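Long-range contacts in alanine glyoxylate transaminase (Thermococcus litoralis, PDB 2ZC0), which probably transfers the amino group of alanine to glyoxylate, using pyridoxal 5'-phosphate as cofactor: residues Leu80-Ala85 and Pro98-Ile103; Leu113-Leu118 and Ile264-Val268; Glu353-Glu358 and Lys396-Leu400; Phe339-Ala345 and Tyr401-Phe405; Phe219-Glu223 and Tyr308-Arg312. All blocks are in the same frame, centred on the assembly; numbering follows the deposited sequence.

Contact 1 (Leu80-Ala85 and Pro98-Ile103); sequences LREELA and PENIVI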
# COMPACT_ATOMS: atom_id res chain seq x y z
N LEU A 80 7.91 11.38 34.13
CA LEU A 80 8.98 10.68 33.41
C LEU A 80 9.50 11.53 32.25
O LEU A 80 10.70 11.65 32.05
CB LEU A 80 8.47 9.34 32.86
CG LEU A 80 9.43 8.14 32.94
CD1 LEU A 80 8.88 6.99 32.13
CD2 LEU A 80 10.81 8.52 32.46
N ARG A 81 8.58 12.11 31.49
CA ARG A 81 8.97 12.95 30.36
C ARG A 81 9.82 14.12 30.85
O ARG A 81 10.82 14.47 30.23
CB ARG A 81 7.72 13.44 29.61
CG ARG A 81 7.14 12.43 28.60
CD ARG A 81 5.61 12.48 28.58
NE ARG A 81 5.13 13.86 28.56
CZ ARG A 81 3.92 14.23 28.95
NH1 ARG A 81 3.58 15.51 28.89
NH2 ARG A 81 3.05 13.34 29.41
N GLU A 82 9.44 14.71 31.98
CA GLU A 82 10.20 15.83 32.53
C GLU A 82 11.57 15.36 33.02
O GLU A 82 12.59 15.99 32.73
CB GLU A 82 9.42 16.50 33.67
CG GLU A 82 8.20 17.27 33.19
CD GLU A 82 7.26 17.69 34.31
OE1 GLU A 82 6.30 18.44 34.03
OE2 GLU A 82 7.48 17.27 35.47
N GLU A 83 11.61 14.24 33.73
CA GLU A 83 12.89 13.73 34.22
C GLU A 83 13.83 13.35 33.08
O GLU A 83 15.03 13.60 33.16
CB GLU A 83 12.67 12.53 35.14
CG GLU A 83 12.32 12.93 36.56
CD GLU A 83 13.46 13.64 37.27
OE1 GLU A 83 13.18 14.54 38.10
OE2 GLU A 83 14.64 13.30 37.01
N LEU A 84 13.29 12.76 32.01
CA LEU A 84 14.09 12.38 30.85
C LEU A 84 14.64 13.60 30.16
O LEU A 84 15.76 13.58 29.64
CB LEU A 84 13.25 11.57 29.86
CG LEU A 84 13.02 10.12 30.26
CD1 LEU A 84 12.04 9.46 29.31
CD2 LEU A 84 14.38 9.40 30.23
N ALA A 85 13.85 14.66 30.14
CA ALA A 85 14.28 15.90 29.50
C ALA A 85 15.50 16.45 30.24
O ALA A 85 16.45 16.90 29.62
CB ALA A 85 13.14 16.90 29.52
N PRO A 98 9.80 18.48 27.41
CA PRO A 98 9.16 17.23 27.84
C PRO A 98 7.97 16.87 26.95
O PRO A 98 7.55 15.71 26.90
CB PRO A 98 8.72 17.54 29.27
CG PRO A 98 9.76 18.52 29.73
CD PRO A 98 9.88 19.44 28.52
N GLU A 99 7.44 17.87 26.26
CA GLU A 99 6.30 17.69 25.37
C GLU A 99 6.67 16.98 24.08
O GLU A 99 5.81 16.40 23.42
CB GLU A 99 5.68 19.06 25.04
CG GLU A 99 5.13 19.81 26.25
CD GLU A 99 4.19 18.96 27.09
OE1 GLU A 99 4.35 18.96 28.33
OE2 GLU A 99 3.30 18.30 26.52
N ASN A 100 7.95 17.02 23.71
CA ASN A 100 8.41 16.38 22.48
C ASN A 100 8.99 14.99 22.73
O ASN A 100 9.69 14.43 21.88
CB ASN A 100 9.44 17.26 21.78
CG ASN A 100 8.84 18.56 21.25
OD1 ASN A 100 8.47 18.66 20.09
ND2 ASN A 100 8.72 19.55 22.11
N ILE A 101 8.70 14.43 23.90
CA ILE A 101 9.19 13.11 24.24
C ILE A 101 8.01 12.15 24.30
O ILE A 101 7.02 12.42 24.96
CB ILE A 101 9.93 13.12 25.61
CG1 ILE A 101 11.26 13.87 25.48
CG2 ILE A 101 10.15 11.69 26.10
CD1 ILE A 101 12.08 13.92 26.79
N VAL A 102 8.12 11.05 23.57
CA VAL A 102 7.07 10.03 23.54
C VAL A 102 7.70 8.72 24.03
O VAL A 102 8.61 8.19 23.39
CB VAL A 102 6.52 9.81 22.09
CG1 VAL A 102 5.40 8.78 22.11
CG2 VAL A 102 6.04 11.13 21.51
N ILE A 103 7.21 8.24 25.18
CA ILE A 103 7.67 7.00 25.80
C ILE A 103 7.07 5.82 25.05
O ILE A 103 5.85 5.61 25.06
CB ILE A 103 7.21 6.87 27.28
CG1 ILE A 103 7.65 8.10 28.08
CG2 ILE A 103 7.79 5.60 27.91
CD1 ILE A 103 9.09 8.45 27.91

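Contact 2 (Leu113-Leu118 and Ile264-Val268); sequences LLGRVL and ILKKV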
# COMPACT_ATOMS: atom_id res chain seq x y z
N LEU A 113 7.07 2.86 15.39
CA LEU A 113 6.12 3.96 15.35
C LEU A 113 6.54 4.97 14.28
O LEU A 113 5.71 5.42 13.48
CB LEU A 113 6.02 4.61 16.74
CG LEU A 113 4.76 4.24 17.55
CD1 LEU A 113 4.44 2.78 17.37
CD2 LEU A 113 4.94 4.58 19.03
N LEU A 114 7.83 5.31 14.24
CA LEU A 114 8.33 6.25 13.24
C LEU A 114 8.21 5.71 11.81
O LEU A 114 7.88 6.46 10.88
CB LEU A 114 9.81 6.59 13.51
CG LEU A 114 10.23 7.83 14.34
CD1 LEU A 114 9.03 8.76 14.62
CD2 LEU A 114 10.87 7.36 15.61
N GLY A 115 8.50 4.43 11.61
CA GLY A 115 8.42 3.88 10.27
C GLY A 115 7.00 3.92 9.74
O GLY A 115 6.77 4.18 8.55
N ARG A 116 6.05 3.67 10.62
CA ARG A 116 4.66 3.67 10.21
C ARG A 116 4.16 5.05 9.77
O ARG A 116 3.32 5.15 8.89
CB ARG A 116 3.81 3.10 11.34
CG ARG A 116 4.18 1.66 11.65
CD ARG A 116 3.24 1.09 12.69
NE ARG A 116 1.86 1.42 12.34
CZ ARG A 116 0.79 0.76 12.75
NH1 ARG A 116 0.93 -0.30 13.56
NH2 ARG A 116 -0.42 1.17 12.35
N VAL A 117 4.71 6.10 10.35
CA VAL A 117 4.30 7.44 10.01
C VAL A 117 5.14 8.05 8.90
O VAL A 117 4.70 8.97 8.21
CB VAL A 117 4.40 8.36 11.24
CG1 VAL A 117 4.30 9.82 10.83
CG2 VAL A 117 3.31 8.02 12.24
N LEU A 118 6.34 7.52 8.70
CA LEU A 118 7.25 8.09 7.73
C LEU A 118 7.52 7.29 6.46
O LEU A 118 8.04 7.82 5.50
CB LEU A 118 8.58 8.43 8.42
CG LEU A 118 8.51 9.43 9.58
CD1 LEU A 118 9.90 9.56 10.20
CD2 LEU A 118 8.01 10.79 9.10
N ILE A 264 5.01 15.51 12.65
CA ILE A 264 5.49 14.14 12.87
C ILE A 264 5.14 13.73 14.30
O ILE A 264 4.55 12.68 14.52
CB ILE A 264 7.01 14.02 12.61
CG1 ILE A 264 7.29 14.11 11.11
CG2 ILE A 264 7.54 12.70 13.16
CD1 ILE A 264 8.75 14.19 10.77
N LEU A 265 5.49 14.58 15.26
CA LEU A 265 5.18 14.28 16.66
C LEU A 265 3.67 14.07 16.87
O LEU A 265 3.25 13.15 17.58
CB LEU A 265 5.66 15.42 17.56
CG LEU A 265 5.19 15.41 19.02
CD1 LEU A 265 5.85 14.26 19.77
CD2 LEU A 265 5.54 16.75 19.67
N LYS A 266 2.87 14.93 16.23
CA LYS A 266 1.41 14.88 16.33
C LYS A 266 0.86 13.54 15.83
O LYS A 266 0.02 12.92 16.50
CB LYS A 266 0.79 16.02 15.50
CG LYS A 266 -0.74 16.11 15.53
CD LYS A 266 -1.24 17.02 14.40
CE LYS A 266 -2.72 17.41 14.57
NZ LYS A 266 -2.94 18.43 15.64
N LYS A 267 1.34 13.09 14.68
CA LYS A 267 0.89 11.83 14.11
C LYS A 267 1.44 10.61 14.84
O LYS A 267 0.78 9.59 14.93
CB LYS A 267 1.25 11.75 12.63
CG LYS A 267 0.32 12.56 11.75
CD LYS A 267 -1.13 12.10 11.97
CE LYS A 267 -2.10 12.90 11.13
NZ LYS A 267 -3.04 11.99 10.41
N VAL A 268 2.66 10.71 15.36
CA VAL A 268 3.19 9.57 16.08
C VAL A 268 2.37 9.35 17.33
O VAL A 268 2.19 8.23 17.78
CB VAL A 268 4.63 9.80 16.50
CG1 VAL A 268 5.04 8.75 17.52
CG2 VAL A 268 5.54 9.73 15.28

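Contact 3 (Glu353-Glu358 and Lys396-Leu400); sequences ELMERE and KLAKL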
# COMPACT_ATOMS: atom_id res chain seq x y z
N GLU A 353 29.08 -24.18 14.00
CA GLU A 353 30.13 -25.10 14.40
C GLU A 353 30.70 -24.72 15.76
O GLU A 353 31.05 -25.58 16.56
CB GLU A 353 31.24 -25.13 13.35
CG GLU A 353 31.93 -26.48 13.23
CD GLU A 353 32.92 -26.51 12.08
OE1 GLU A 353 32.56 -26.04 10.98
OE2 GLU A 353 34.05 -27.01 12.27
N LEU A 354 30.79 -23.41 16.02
CA LEU A 354 31.33 -22.92 17.28
C LEU A 354 30.39 -23.31 18.42
O LEU A 354 30.82 -23.78 19.47
CB LEU A 354 31.48 -21.39 17.24
CG LEU A 354 32.56 -20.69 18.07
CD1 LEU A 354 32.22 -19.22 18.20
CD2 LEU A 354 32.67 -21.31 19.45
N MET A 355 29.10 -23.10 18.18
CA MET A 355 28.06 -23.39 19.16
C MET A 355 27.97 -24.89 19.43
O MET A 355 27.66 -25.31 20.55
CB MET A 355 26.72 -22.87 18.66
CG MET A 355 25.64 -22.80 19.72
SD MET A 355 24.14 -21.96 19.17
CE MET A 355 22.88 -23.07 19.79
N GLU A 356 28.24 -25.70 18.41
CA GLU A 356 28.17 -27.15 18.53
C GLU A 356 29.39 -27.80 19.17
O GLU A 356 29.26 -28.64 20.07
CB GLU A 356 27.96 -27.77 17.15
CG GLU A 356 26.56 -27.64 16.60
CD GLU A 356 26.41 -28.33 15.26
OE1 GLU A 356 26.86 -29.50 15.14
OE2 GLU A 356 25.84 -27.72 14.33
N ARG A 357 30.58 -27.42 18.71
CA ARG A 357 31.82 -27.99 19.22
C ARG A 357 32.35 -27.39 20.51
O ARG A 357 32.77 -28.11 21.41
CB ARG A 357 32.89 -27.92 18.12
CG ARG A 357 32.41 -28.51 16.80
CD ARG A 357 33.44 -28.40 15.69
NE ARG A 357 34.60 -29.26 15.91
CZ ARG A 357 35.56 -29.47 15.01
NH1 ARG A 357 36.57 -30.28 15.29
NH2 ARG A 357 35.49 -28.88 13.82
N GLU A 358 32.34 -26.06 20.62
CA GLU A 358 32.85 -25.42 21.83
C GLU A 358 31.77 -24.94 22.80
O GLU A 358 32.05 -24.65 23.96
CB GLU A 358 33.76 -24.24 21.46
CG GLU A 358 34.94 -24.58 20.55
CD GLU A 358 35.89 -25.62 21.14
OE1 GLU A 358 36.17 -25.55 22.36
OE2 GLU A 358 36.36 -26.50 20.39
N LYS A 396 38.19 -20.41 23.05
CA LYS A 396 37.50 -21.47 22.33
C LYS A 396 37.26 -21.01 20.90
O LYS A 396 37.36 -21.80 19.95
CB LYS A 396 36.15 -21.78 22.99
CG LYS A 396 36.25 -22.55 24.30
CD LYS A 396 34.89 -22.68 24.96
CE LYS A 396 34.88 -23.81 25.99
NZ LYS A 396 34.90 -25.15 25.32
N LEU A 397 36.94 -19.73 20.75
CA LEU A 397 36.69 -19.15 19.44
C LEU A 397 37.97 -19.19 18.61
O LEU A 397 37.95 -19.48 17.41
CB LEU A 397 36.21 -17.70 19.60
CG LEU A 397 36.05 -16.76 18.40
CD1 LEU A 397 37.40 -16.18 18.03
CD2 LEU A 397 35.43 -17.49 17.22
N ALA A 398 39.09 -18.90 19.27
CA ALA A 398 40.40 -18.91 18.63
C ALA A 398 40.77 -20.33 18.22
O ALA A 398 41.37 -20.55 17.16
CB ALA A 398 41.46 -18.35 19.59
N LYS A 399 40.40 -21.29 19.06
CA LYS A 399 40.66 -22.71 18.82
C LYS A 399 40.04 -23.16 17.49
O LYS A 399 40.71 -23.74 16.65
CB LYS A 399 40.10 -23.55 19.98
CG LYS A 399 40.28 -25.05 19.82
CD LYS A 399 39.49 -25.83 20.88
CE LYS A 399 39.60 -27.34 20.67
NZ LYS A 399 38.73 -28.10 21.60
N LEU A 400 38.75 -22.87 17.30
CA LEU A 400 38.07 -23.26 16.07
C LEU A 400 38.58 -22.43 14.90
O LEU A 400 38.62 -22.90 13.76
CB LEU A 400 36.56 -23.07 16.20
CG LEU A 400 35.66 -24.15 15.60
CD1 LEU A 400 34.26 -23.57 15.45
CD2 LEU A 400 36.19 -24.61 14.24

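Contact 4 (Phe339-Ala345 and Tyr401-Phe405); sequences FFLPEGA and YKEKF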
# COMPACT_ATOMS: atom_id res chain seq x y z
N PHE A 339 34.05 -9.12 14.77
CA PHE A 339 35.21 -9.94 14.46
C PHE A 339 35.09 -10.38 13.01
O PHE A 339 33.99 -10.66 12.53
CB PHE A 339 35.22 -11.17 15.36
CG PHE A 339 36.39 -12.08 15.13
CD1 PHE A 339 37.63 -11.79 15.68
CD2 PHE A 339 36.24 -13.24 14.36
CE1 PHE A 339 38.71 -12.64 15.47
CE2 PHE A 339 37.32 -14.09 14.15
CZ PHE A 339 38.56 -13.79 14.71
N PHE A 340 36.21 -10.46 12.31
CA PHE A 340 36.19 -10.86 10.92
C PHE A 340 37.02 -12.11 10.68
O PHE A 340 38.16 -12.21 11.14
CB PHE A 340 36.71 -9.73 10.04
CG PHE A 340 35.80 -8.54 9.97
CD1 PHE A 340 34.81 -8.46 9.00
CD2 PHE A 340 35.93 -7.50 10.89
CE1 PHE A 340 33.96 -7.36 8.94
CE2 PHE A 340 35.08 -6.39 10.83
CZ PHE A 340 34.10 -6.33 9.85
N LEU A 341 36.43 -13.07 9.97
CA LEU A 341 37.11 -14.30 9.61
C LEU A 341 37.86 -13.92 8.34
O LEU A 341 37.73 -12.80 7.86
CB LEU A 341 36.08 -15.40 9.30
CG LEU A 341 35.60 -16.35 10.40
CD1 LEU A 341 35.40 -15.63 11.71
CD2 LEU A 341 34.31 -17.02 9.95
N PRO A 342 38.69 -14.83 7.80
CA PRO A 342 39.42 -14.50 6.58
C PRO A 342 38.43 -14.24 5.46
O PRO A 342 37.34 -14.82 5.45
CB PRO A 342 40.26 -15.75 6.33
CG PRO A 342 40.53 -16.24 7.71
CD PRO A 342 39.17 -16.11 8.36
N GLU A 343 38.78 -13.37 4.52
CA GLU A 343 37.89 -13.06 3.42
C GLU A 343 37.44 -14.34 2.72
O GLU A 343 38.25 -15.23 2.45
CB GLU A 343 38.59 -12.12 2.42
CG GLU A 343 40.06 -12.43 2.21
CD GLU A 343 40.97 -11.32 2.71
OE1 GLU A 343 40.59 -10.62 3.69
OE2 GLU A 343 42.08 -11.14 2.15
N GLY A 344 36.14 -14.44 2.44
CA GLY A 344 35.61 -15.62 1.77
C GLY A 344 35.04 -16.68 2.70
O GLY A 344 34.26 -17.53 2.28
N ALA A 345 35.44 -16.63 3.97
CA ALA A 345 34.98 -17.59 4.97
C ALA A 345 33.52 -17.34 5.36
O ALA A 345 33.11 -16.20 5.56
CB ALA A 345 35.86 -17.52 6.21
N TYR A 401 38.97 -21.19 15.19
CA TYR A 401 39.47 -20.27 14.17
C TYR A 401 40.67 -20.89 13.47
O TYR A 401 40.67 -21.08 12.25
CB TYR A 401 39.90 -18.95 14.82
CG TYR A 401 40.33 -17.89 13.82
CD1 TYR A 401 39.39 -17.05 13.22
CD2 TYR A 401 41.66 -17.73 13.46
CE1 TYR A 401 39.77 -16.07 12.30
CE2 TYR A 401 42.06 -16.76 12.54
CZ TYR A 401 41.11 -15.94 11.97
OH TYR A 401 41.51 -14.97 11.06
N LYS A 402 41.71 -21.19 14.24
CA LYS A 402 42.91 -21.78 13.68
C LYS A 402 42.73 -23.25 13.32
O LYS A 402 43.51 -23.80 12.55
CB LYS A 402 44.11 -21.58 14.61
CG LYS A 402 44.81 -20.22 14.44
CD LYS A 402 45.01 -19.90 12.95
CE LYS A 402 45.99 -18.76 12.71
NZ LYS A 402 47.42 -19.17 12.90
N GLU A 403 41.70 -23.88 13.86
CA GLU A 403 41.45 -25.28 13.51
C GLU A 403 40.96 -25.29 12.07
O GLU A 403 41.18 -26.25 11.33
CB GLU A 403 40.39 -25.91 14.42
CG GLU A 403 40.27 -27.41 14.20
CD GLU A 403 38.87 -27.94 14.41
OE1 GLU A 403 38.36 -27.84 15.54
OE2 GLU A 403 38.28 -28.45 13.43
N LYS A 404 40.29 -24.21 11.66
CA LYS A 404 39.77 -24.09 10.30
C LYS A 404 40.71 -23.34 9.37
O LYS A 404 40.84 -23.69 8.19
CB LYS A 404 38.42 -23.36 10.30
CG LYS A 404 37.26 -24.13 10.90
CD LYS A 404 36.10 -24.25 9.91
CE LYS A 404 36.34 -25.35 8.88
NZ LYS A 404 37.56 -25.14 8.05
N PHE A 405 41.37 -22.30 9.88
CA PHE A 405 42.28 -21.50 9.07
C PHE A 405 43.73 -21.60 9.52
O PHE A 405 44.01 -22.32 10.50
CB PHE A 405 41.83 -20.03 9.09
CG PHE A 405 40.34 -19.85 9.02
CD1 PHE A 405 39.64 -19.33 10.10
CD2 PHE A 405 39.63 -20.24 7.88
CE1 PHE A 405 38.26 -19.20 10.06
CE2 PHE A 405 38.25 -20.11 7.83
CZ PHE A 405 37.56 -19.60 8.92

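Contact 5 (Phe219-Glu223 and Tyr308-Arg312); sequences FMRYE and YKEKR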
# COMPACT_ATOMS: atom_id res chain seq x y z
N PHE A 219 24.91 6.14 26.31
CA PHE A 219 25.28 6.11 27.71
C PHE A 219 26.22 4.96 28.05
O PHE A 219 26.46 4.67 29.22
CB PHE A 219 24.01 6.07 28.57
CG PHE A 219 23.08 7.22 28.28
CD1 PHE A 219 21.91 7.02 27.55
CD2 PHE A 219 23.40 8.51 28.69
CE1 PHE A 219 21.08 8.09 27.22
CE2 PHE A 219 22.58 9.59 28.36
CZ PHE A 219 21.42 9.38 27.62
N MET A 220 26.75 4.30 27.03
CA MET A 220 27.71 3.22 27.25
C MET A 220 29.00 3.60 26.54
O MET A 220 29.62 2.75 25.90
CB MET A 220 27.23 1.88 26.71
CG MET A 220 25.95 1.36 27.32
SD MET A 220 26.00 -0.43 27.45
CE MET A 220 26.36 -0.87 25.81
N ARG A 221 29.38 4.87 26.63
CA ARG A 221 30.61 5.36 26.01
C ARG A 221 31.74 5.17 27.00
O ARG A 221 31.53 5.21 28.21
CB ARG A 221 30.50 6.84 25.65
CG ARG A 221 30.58 7.12 24.16
CD ARG A 221 31.04 8.54 23.88
NE ARG A 221 30.21 9.52 24.58
CZ ARG A 221 30.69 10.55 25.26
NH1 ARG A 221 29.85 11.39 25.87
NH2 ARG A 221 32.00 10.74 25.35
N TYR A 222 32.96 4.98 26.49
CA TYR A 222 34.09 4.77 27.37
C TYR A 222 35.24 5.76 27.18
O TYR A 222 35.79 6.26 28.16
CB TYR A 222 34.63 3.34 27.19
CG TYR A 222 33.55 2.27 27.24
CD1 TYR A 222 33.43 1.32 26.21
CD2 TYR A 222 32.65 2.21 28.29
CE1 TYR A 222 32.42 0.35 26.24
CE2 TYR A 222 31.64 1.24 28.33
CZ TYR A 222 31.54 0.32 27.30
OH TYR A 222 30.53 -0.61 27.35
N GLU A 223 35.58 6.06 25.93
CA GLU A 223 36.72 6.95 25.67
C GLU A 223 36.52 8.17 24.78
O GLU A 223 37.45 8.96 24.58
CB GLU A 223 37.86 6.11 25.11
CG GLU A 223 37.97 4.76 25.78
CD GLU A 223 39.16 3.98 25.31
OE1 GLU A 223 39.33 3.84 24.08
OE2 GLU A 223 39.93 3.51 26.18
N TYR A 308 31.45 -2.42 32.42
CA TYR A 308 31.38 -2.73 30.99
C TYR A 308 32.68 -2.35 30.29
O TYR A 308 33.17 -3.08 29.43
CB TYR A 308 30.21 -1.99 30.31
CG TYR A 308 28.84 -2.51 30.67
CD1 TYR A 308 28.49 -3.85 30.45
CD2 TYR A 308 27.88 -1.68 31.24
CE1 TYR A 308 27.23 -4.34 30.79
CE2 TYR A 308 26.62 -2.15 31.58
CZ TYR A 308 26.30 -3.49 31.35
OH TYR A 308 25.06 -3.96 31.70
N LYS A 309 33.24 -1.21 30.67
CA LYS A 309 34.49 -0.76 30.08
C LYS A 309 35.56 -1.82 30.31
O LYS A 309 36.38 -2.11 29.44
CB LYS A 309 34.91 0.57 30.71
CG LYS A 309 36.18 1.16 30.13
CD LYS A 309 36.47 2.51 30.75
CE LYS A 309 37.68 3.15 30.09
NZ LYS A 309 37.92 4.53 30.59
N GLU A 310 35.55 -2.42 31.50
CA GLU A 310 36.51 -3.46 31.84
C GLU A 310 36.31 -4.69 30.96
O GLU A 310 37.27 -5.24 30.42
CB GLU A 310 36.37 -3.82 33.32
CG GLU A 310 37.32 -4.89 33.80
CD GLU A 310 37.18 -5.15 35.29
OE1 GLU A 310 36.04 -5.38 35.75
OE2 GLU A 310 38.21 -5.14 35.99
N LYS A 311 35.06 -5.10 30.80
CA LYS A 311 34.76 -6.25 29.95
C LYS A 311 35.17 -5.91 28.51
O LYS A 311 35.56 -6.78 27.75
CB LYS A 311 33.27 -6.58 29.99
CG LYS A 311 32.78 -7.10 31.33
CD LYS A 311 31.36 -7.60 31.16
CE LYS A 311 30.76 -8.13 32.44
NZ LYS A 311 29.47 -8.78 32.14
N ARG A 312 35.05 -4.63 28.17
CA ARG A 312 35.41 -4.14 26.85
C ARG A 312 36.92 -4.33 26.63
O ARG A 312 37.35 -4.80 25.58
CB ARG A 312 35.04 -2.66 26.73
CG ARG A 312 35.20 -2.03 25.34
CD ARG A 312 36.66 -1.80 24.96
NE ARG A 312 37.37 -0.96 25.92
CZ ARG A 312 37.43 0.37 25.89
NH1 ARG A 312 36.82 1.05 24.93
NH2 ARG A 312 38.11 1.02 26.83

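Contact 1 (Leu80-Ala85 and Pro98-Ile103)
R81 lays the aliphatic part of its side chain across the turn that leads into strand 101-104: its CB sits 4.2 Å from CB of P98 and its CG 4.0 Å from CG2 of I101. The guanidinium end is held at its edge. NE of R81 makes a long, weak hydrogen bond to O of P98 (3.5 Å), NH1 a salt bridge to OE1 of E99 (3.6 Å), and NH2 bonds to the carbonyl of G76, so the arginine bridges the 98-99 turn and the chain just before its own helix. Here helix 78-91 packs on the edge strand, within this chain, of the large mixed sheet of the fold-type I aminotransferase fold, with the short axes 9.0 Å apart and at 121°. I101 and I103 both point toward the helix while V102, between them, faces helix 262-272. L84 receives both isoleucines, CD1 to CD1 of I103 at 3.4 Å and CB to CD1 of I101 at 4.0 Å. CB of A85 packs 3.8 Å from CG of P98.

Contact 2 (Leu113-Leu118 and Ile264-Val268)
The two helical segments cross steeply, their short axes 9.9 Å apart and 112° between their directions, and the backbones come nearest at L113 and V268, whose CA atoms are 6.4 Å apart. No hydrogen bond spans the gap; it is filled mainly by branched aliphatic side chains. V268 has the most surface covered, its CG2 lying 3.7 Å from CD1 of L114 and 4.1 Å from CG2 of V117, while its CG1 is 4.3 Å from CB of L113. In the large domain of fold-type I aminotransferases such helices cover the central mixed sheet, and these two, 106-118 and 262-272, lie together against it: L114 and V268 both touch I258, and L114, L118 and I264 all touch I240. CD2 of L118 meets CD1 of I264 at 3.9 Å. V117 also packs CG1 on CB of K267 (4.0 Å), but that lysine's end leads away, and NZ donates to the carbonyls of A11 and I14 of the second subunit. L7 and Y3 of that subunit pack on V117 and I264.

Contact 3 (Glu353-Glu358 and Lys396-Leu400)
E353 packs on L400 with backbone and side chain, its C 3.8 Å from CD1 and its OE2 3.8 Å from CD2 of L400, while OE2 also takes a 2.8 Å hydrogen bond, part of a salt bridge, from NH2 of R357 one turn on. L354 is the apolar centre of this side: its CA is 3.5 Å from CD1 of L400, and its CD1 reaches CD2 of L397 at 3.8 Å. R357 skirts the edge, with NH2 4.3 Å from CD2 of L400 and a second carboxylate partner in E403. E358, next after R357, gathers both lysines. NZ of K396 donates to O and OE1 of E358, each at 3.2 Å, and NZ of K399 to OE2 of E358 at 3.1 Å, a salt-bridge network at the partly exposed margin of the leucine cluster. The short axes cross at 113°, 10.3 Å apart. In this C-terminal small domain of a fold-type I aminotransferase, F350 extends the apolar layer, touching L397 and L400, and V360 of the short strand 360-361 packs against both L354 and K396.

Contact 4 (Phe339-Ala345 and Tyr401-Phe405)
Y401, F405 and P342 carry most of this contact, and it is almost wholly apolar, with no hydrogen bond between the segments. Y401, near the end of helix 389-404, points its ring at the end of strand 336-340. Its CE1 lies 3.5 Å from CZ of F339, the ring centroids being 5.5 Å apart and the planes at 76°, and the same CE1 is 4.0 Å from CD of P342. F405, the last modelled residue, turns back over the chain that leaves the strand. Its ring takes P342 on one face in a CH-pi contact, CD of P342 being 3.7 Å from the ring centroid and 13° off the normal. CG of L341 approaches CE1 of F405 at 3.9 Å, and CB of A345 approaches CZ of F405 at 3.8 Å. P342 touches both rings, and also opens a type II turn, closed by N of A345 donating to O of P342 (3.0 Å), with G344 at a positive phi that suits glycine in such a turn. The arrangement is a C-terminal helix packed on a two-stranded antiparallel sheet, 336-340 with 377-381, in the C-terminal small domain of a fold-type I aminotransferase.

Contact 5 (Phe219-Glu223 and Tyr308-Arg312)
NH2 of R312 bonds to OE2 of E223 at 3.2 Å, a salt bridge whose hydrogen-bond geometry is weak, with an N-H...O angle of 131°, and NH1 of R312 has its stronger partner in the carbonyl of P331. One face of the guanidinium lies over CD1 of Y222, with NH1 of R312 3.6 Å from it. Y222 has the most surface covered of all: CA of K309 sits over its ring, 4.0 Å from the centroid and 15° off the normal, a CH-pi contact, while OH of Y222 comes 3.3 Å from CB of Y308 and makes a weak hydrogen bond to O of G334. This is the long helix 295-322, which runs between the two domains in fold-type I aminotransferases, meeting the irregular chain that follows strand 210-214. The loop's own backbone is paired too: M220 with G334, and Y222 and E223 with I332. On the helix, K311 forms a salt bridge with D45, and the hydroxyl of Y308 accepts a hydrogen bond from N of D45. The Y308 ring receives SD of M220 obliquely, 4.7 Å from the centroid, a Met-aromatic contact. The side chain of M220 is about 9 Å from the bound PMP.

From the N terminus, contact 1 closes first, a short loop joining helix 78-91 to the edge strand 101-104. Helix 106-118 follows and opens contact 2, which closes 146 residues later on helix 262-272; L265 of that helix packs on V102 and the backbone of E99, so contacts 1 and 2 touch and together join helices and edge strand of the large domain. Contact 5 opens within this span and closes beyond it, so the two cross; it fixes the loop after strand 210-214 to the long interdomain helix 295-322. Contact 4 spans from strand 336-340 to the C terminus and encloses contact 3; both hold helix 389-404 in the small domain, and the R357-E403 salt bridge joins them.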